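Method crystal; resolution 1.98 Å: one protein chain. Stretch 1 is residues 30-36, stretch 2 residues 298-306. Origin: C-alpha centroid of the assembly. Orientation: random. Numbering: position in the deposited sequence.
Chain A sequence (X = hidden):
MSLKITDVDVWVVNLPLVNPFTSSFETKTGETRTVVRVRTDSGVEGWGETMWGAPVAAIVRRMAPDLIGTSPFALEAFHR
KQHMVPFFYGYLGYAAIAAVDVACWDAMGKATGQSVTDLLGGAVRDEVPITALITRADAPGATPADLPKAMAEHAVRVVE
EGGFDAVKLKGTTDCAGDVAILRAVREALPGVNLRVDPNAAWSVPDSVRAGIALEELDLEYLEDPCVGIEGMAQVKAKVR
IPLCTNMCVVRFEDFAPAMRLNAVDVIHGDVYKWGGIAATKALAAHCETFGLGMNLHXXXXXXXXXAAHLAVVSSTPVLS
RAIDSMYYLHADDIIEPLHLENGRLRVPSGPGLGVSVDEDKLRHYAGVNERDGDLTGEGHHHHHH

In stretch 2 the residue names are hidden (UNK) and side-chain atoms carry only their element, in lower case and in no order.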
ATOM      1  N   GLY A  30       9.313  14.244  -7.061  1.00 25.42           N
ATOM      2  CA  GLY A  30       9.071  14.484  -5.649  1.00 26.73           C
ATOM      3  C   GLY A  30       7.719  13.954  -5.201  1.00 27.29           C
ATOM      4  O   GLY A  30       6.874  13.602  -6.032  1.00 27.64           O
ATOM      5  N   GLU A  31       7.502  13.910  -3.890  1.00 26.76           N
ATOM      6  CA  GLU A  31       6.246  13.405  -3.351  1.00 26.23           C
ATOM      7  C   GLU A  31       5.731  14.219  -2.158  1.00 25.82           C
ATOM      8  O   GLU A  31       6.509  14.746  -1.357  1.00 25.77           O
ATOM      9  CB  GLU A  31       6.431  11.945  -2.950  1.00 26.60           C
ATOM     10  CG  GLU A  31       5.215  11.298  -2.344  1.00 29.00           C
ATOM     11  CD  GLU A  31       5.456   9.843  -2.041  1.00 30.05           C
ATOM     12  OE1 GLU A  31       5.222   8.992  -2.931  1.00 31.75           O
ATOM     13  OE2 GLU A  31       5.903   9.556  -0.911  1.00 30.71           O
ATOM     14  N   THR A  32       4.411  14.315  -2.044  1.00 24.95           N
ATOM     15  CA  THR A  32       3.802  15.060  -0.953  1.00 24.19           C
ATOM     16  C   THR A  32       3.070  14.116   0.002  1.00 24.71           C
ATOM     17  O   THR A  32       2.345  13.224  -0.437  1.00 25.96           O
ATOM     18  CB  THR A  32       2.819  16.122  -1.509  1.00 24.13           C
ATOM     19  OG1 THR A  32       3.548  17.095  -2.274  1.00 23.99           O
ATOM     20  CG2 THR A  32       2.097  16.826  -0.381  1.00 23.17           C
ATOM     21  N   ARG A  33       3.270  14.315   1.305  1.00 23.76           N
ATOM     22  CA  ARG A  33       2.641  13.487   2.330  1.00 23.65           C
ATOM     23  C   ARG A  33       2.194  14.329   3.526  1.00 23.05           C
ATOM     24  O   ARG A  33       2.775  15.376   3.813  1.00 23.35           O
ATOM     25  CB  ARG A  33       3.623  12.419   2.831  1.00 22.64           C
ATOM     26  CG  ARG A  33       4.266  11.577   1.736  1.00 23.36           C
ATOM     27  CD  ARG A  33       3.283  10.600   1.119  1.00 23.46           C
ATOM     28  NE  ARG A  33       2.849   9.585   2.077  1.00 24.54           N
ATOM     29  CZ  ARG A  33       2.128   8.514   1.751  1.00 25.21           C
ATOM     30  NH1 ARG A  33       1.759   8.319   0.492  1.00 26.45           N
ATOM     31  NH2 ARG A  33       1.779   7.634   2.680  1.00 25.20           N
ATOM     32  N   THR A  34       1.164  13.859   4.223  1.00 21.46           N
ATOM     33  CA  THR A  34       0.653  14.540   5.405  1.00 20.29           C
ATOM     34  C   THR A  34       1.127  13.767   6.635  1.00 21.67           C
ATOM     35  O   THR A  34       0.947  12.550   6.715  1.00 22.18           O
ATOM     36  CB  THR A  34      -0.896  14.587   5.413  1.00 20.41           C
ATOM     37  OG1 THR A  34      -1.357  15.489   4.400  1.00 19.00           O
ATOM     38  CG2 THR A  34      -1.415  15.048   6.776  1.00 18.25           C
ATOM     39  N   VAL A  35       1.744  14.466   7.584  1.00 21.05           N
ATOM     40  CA  VAL A  35       2.232  13.830   8.806  1.00 21.03           C
ATOM     41  C   VAL A  35       1.443  14.337  10.006  1.00 21.22           C
ATOM     42  O   VAL A  35       1.150  15.530  10.111  1.00 21.16           O
ATOM     43  CB  VAL A  35       3.725  14.126   9.043  1.00 22.08           C
ATOM     44  CG1 VAL A  35       4.215  13.361  10.258  1.00 22.72           C
ATOM     45  CG2 VAL A  35       4.531  13.743   7.812  1.00 20.73           C
ATOM     46  N   VAL A  36       1.106  13.428  10.913  1.00 20.51           N
ATOM     47  CA  VAL A  36       0.328  13.787  12.093  1.00 20.30           C
ATOM     48  C   VAL A  36       1.024  13.346  13.373  1.00 20.15           C
ATOM     49  O   VAL A  36       1.677  12.303  13.394  1.00 20.38           O
ATOM     50  CB  VAL A  36      -1.070  13.121  12.041  1.00 20.32           C
ATOM     51  CG1 VAL A  36      -1.852  13.423  13.314  1.00 20.23           C
ATOM     52  CG2 VAL A  36      -1.825  13.599  10.805  1.00 19.82           C
ATOM     53  N   UNK A 298       0.606  -0.137  -2.459  1.00 22.03           N
ATOM     54  CA  UNK A 298       1.376   1.021  -2.015  1.00 24.61           C
ATOM     55  C   UNK A 298       0.953   2.307  -2.711  1.00 25.25           C
ATOM     56  O   UNK A 298       0.856   2.359  -3.939  1.00 26.76           O
ATOM     57  c   UNK A 298       2.868   0.801  -2.253  1.00 25.42           C
ATOM     58  o   UNK A 298       3.568   2.006  -2.023  1.00 27.87           O
ATOM     59  N   UNK A 299       0.693   3.337  -1.914  1.00 25.61           N
ATOM     60  CA  UNK A 299       0.294   4.621  -2.461  1.00 25.08           C
ATOM     61  C   UNK A 299       1.361   5.672  -2.206  1.00 24.99           C
ATOM     62  O   UNK A 299       1.038   6.834  -1.965  1.00 25.20           O
ATOM     63  N   UNK A 300       2.630   5.261  -2.248  1.00 23.87           N
ATOM     64  CA  UNK A 300       3.736   6.182  -2.021  1.00 23.72           C
ATOM     65  C   UNK A 300       4.193   6.334  -0.574  1.00 23.21           C
ATOM     66  O   UNK A 300       4.811   7.340  -0.213  1.00 23.79           O
ATOM     67  N   UNK A 301       3.910   5.345   0.263  1.00 21.62           N
ATOM     68  CA  UNK A 301       4.303   5.412   1.663  1.00 21.28           C
ATOM     69  C   UNK A 301       5.795   5.627   1.853  1.00 20.73           C
ATOM     70  O   UNK A 301       6.605   5.051   1.131  1.00 20.77           O
ATOM     71  o   UNK A 301       2.512   2.613   0.480  1.00 27.56           O
ATOM     72  o   UNK A 301       0.781   3.924   0.832  1.00 27.66           O
ATOM     73  c   UNK A 301       1.875   3.432   1.173  1.00 25.77           C
ATOM     74  c   UNK A 301       2.458   3.835   2.500  1.00 24.20           C
ATOM     75  c   UNK A 301       3.933   4.124   2.404  1.00 19.90           C
ATOM     76  N   UNK A 302       6.149   6.455   2.833  1.00 21.09           N
ATOM     77  CA  UNK A 302       7.555   6.687   3.158  1.00 21.93           C
ATOM     78  C   UNK A 302       7.836   5.877   4.430  1.00 21.72           C
ATOM     79  O   UNK A 302       7.134   4.904   4.714  1.00 22.46           O
ATOM     80  c   UNK A 302       7.866  10.528   2.513  1.00 27.83           C
ATOM     81  c   UNK A 302       7.666   9.069   2.127  1.00 25.78           C
ATOM     82  c   UNK A 302       7.836   8.182   3.374  1.00 23.32           C
ATOM     83  c   UNK A 302       8.651   8.658   1.030  1.00 26.69           C
ATOM     84  N   UNK A 303       8.843   6.276   5.199  1.00 21.20           N
ATOM     85  CA  UNK A 303       9.207   5.538   6.398  1.00 20.52           C
ATOM     86  C   UNK A 303       8.160   5.240   7.461  1.00 20.44           C
ATOM     87  O   UNK A 303       7.994   4.089   7.875  1.00 20.84           O
ATOM     88  N   UNK A 304       7.470   6.267   7.936  1.00 19.45           N
ATOM     89  CA  UNK A 304       6.460   6.054   8.967  1.00 18.99           C
ATOM     90  C   UNK A 304       5.338   5.143   8.455  1.00 17.07           C
ATOM     91  O   UNK A 304       5.005   4.145   9.092  1.00 16.80           O
ATOM     92  c   UNK A 304       6.537   9.669  10.423  1.00 22.38           C
ATOM     93  c   UNK A 304       6.989   8.266  10.036  1.00 21.09           C
ATOM     94  c   UNK A 304       5.871   7.397   9.445  1.00 19.01           C
ATOM     95  c   UNK A 304       4.791   7.154  10.500  1.00 18.70           C
ATOM     96  N   UNK A 305       4.783   5.479   7.295  1.00 16.16           N
ATOM     97  CA  UNK A 305       3.703   4.692   6.707  1.00 16.64           C
ATOM     98  C   UNK A 305       4.140   3.251   6.446  1.00 17.02           C
ATOM     99  O   UNK A 305       3.421   2.304   6.788  1.00 18.05           O
ATOM    100  c   UNK A 305       3.230   5.342   5.416  1.00 14.44           C
ATOM    101  N   UNK A 306       5.315   3.088   5.845  1.00 15.86           N
ATOM    102  CA  UNK A 306       5.835   1.760   5.557  1.00 16.91           C
ATOM    103  C   UNK A 306       6.004   0.961   6.848  1.00 17.20           C
ATOM    104  O   UNK A 306       5.761  -0.242   6.878  1.00 17.90           O
ATOM    105  c   UNK A 306       7.198   1.827   4.836  1.00 17.29           C
ATOM    106  o   UNK A 306       7.034   2.457   3.561  1.00 18.22           O
ATOM    107  c   UNK A 306       7.764   0.431   4.631  1.00 18.62           C
TER
HETATM  108  O   HOH W   1      -0.454   6.018   1.479  1.00 25.89           O

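Position 298 carries one carbon and then one oxygen, and nothing of stretch 1 comes within reach of it; a lone hydroxyl on CB makes it Ser 298. Its hydroxyl serves the loop itself: OG accepts a weak hydrogen bond from the backbone N of position 300 at 3.4 Å.

Position 299 has no side-chain atoms. Its backbone does the work: O accepts a weak hydrogen bond from Arg 33 NH1 at 3.0 Å, lying at the edge of the guanidinium. This is Gly 299. A CB would have room here, so this contact does not explain the glycine.

Position 300 is bare as well, and here the reason is visible. An ideal CB would sit 2.4 Å from Glu 31 OE1 and would be jammed against the preceding carbonyl, at a phi of 90°. Its O lies 2.6 Å from Glu 31 OE2, and it also sits over one face of the Arg 33 guanidinium. This is Gly 300.

Position 301 shows three carbons in a row, the third bearing two oxygens. CA-to-CB points away from the strand, yet CA packs over the guanidinium face, 3.5 Å from Arg 33 NH2. This is Glu 301. The carboxylate folds back on its own loop, OE1 taking a hydrogen bond from Ser 298 OG at 2.8 Å and OE2 one from Gly 299 N, also at 2.8 Å.

Position 302 has four carbons forked at the second, one tip 3.8 Å from Arg 33 CG and the other 3.5 Å from Glu 31 OE2: Leu 302. It stands at the N-cap position, right before the helix.

Position 303 has no side chain and no contact: Gly 303, the first helical residue.

Position 304 has four carbons, forked at the first with one arm two carbons long, and the end of that arm reaches Val 35 CG1 at 4.4 Å: Ile 304.

Position 305 bears a single carbon, its CB, 3.9 Å from Arg 33 NH2: Ala 305.

Position 306 has one carbon bearing an oxygen and a carbon, and it stays clear of the strand: Thr 306. Its OG1 and N both bond to Leu 302 O.

The contact rests on long side chains from alternate strand residues meeting a loop with exposed carbonyls. Arg 33 covers the most ground, and water 1 links its NH2 (3.0 Å) to Glu 301 OE2 (2.5 Å), charges otherwise too distant for a salt bridge. Ile 304 meets Val 35 in the apolar pair, while Leu 302 lies against the aliphatic CG of Arg 33 and near the Glu 31 carboxylate.

Stretch 2 (298-306) SGGELGIAT
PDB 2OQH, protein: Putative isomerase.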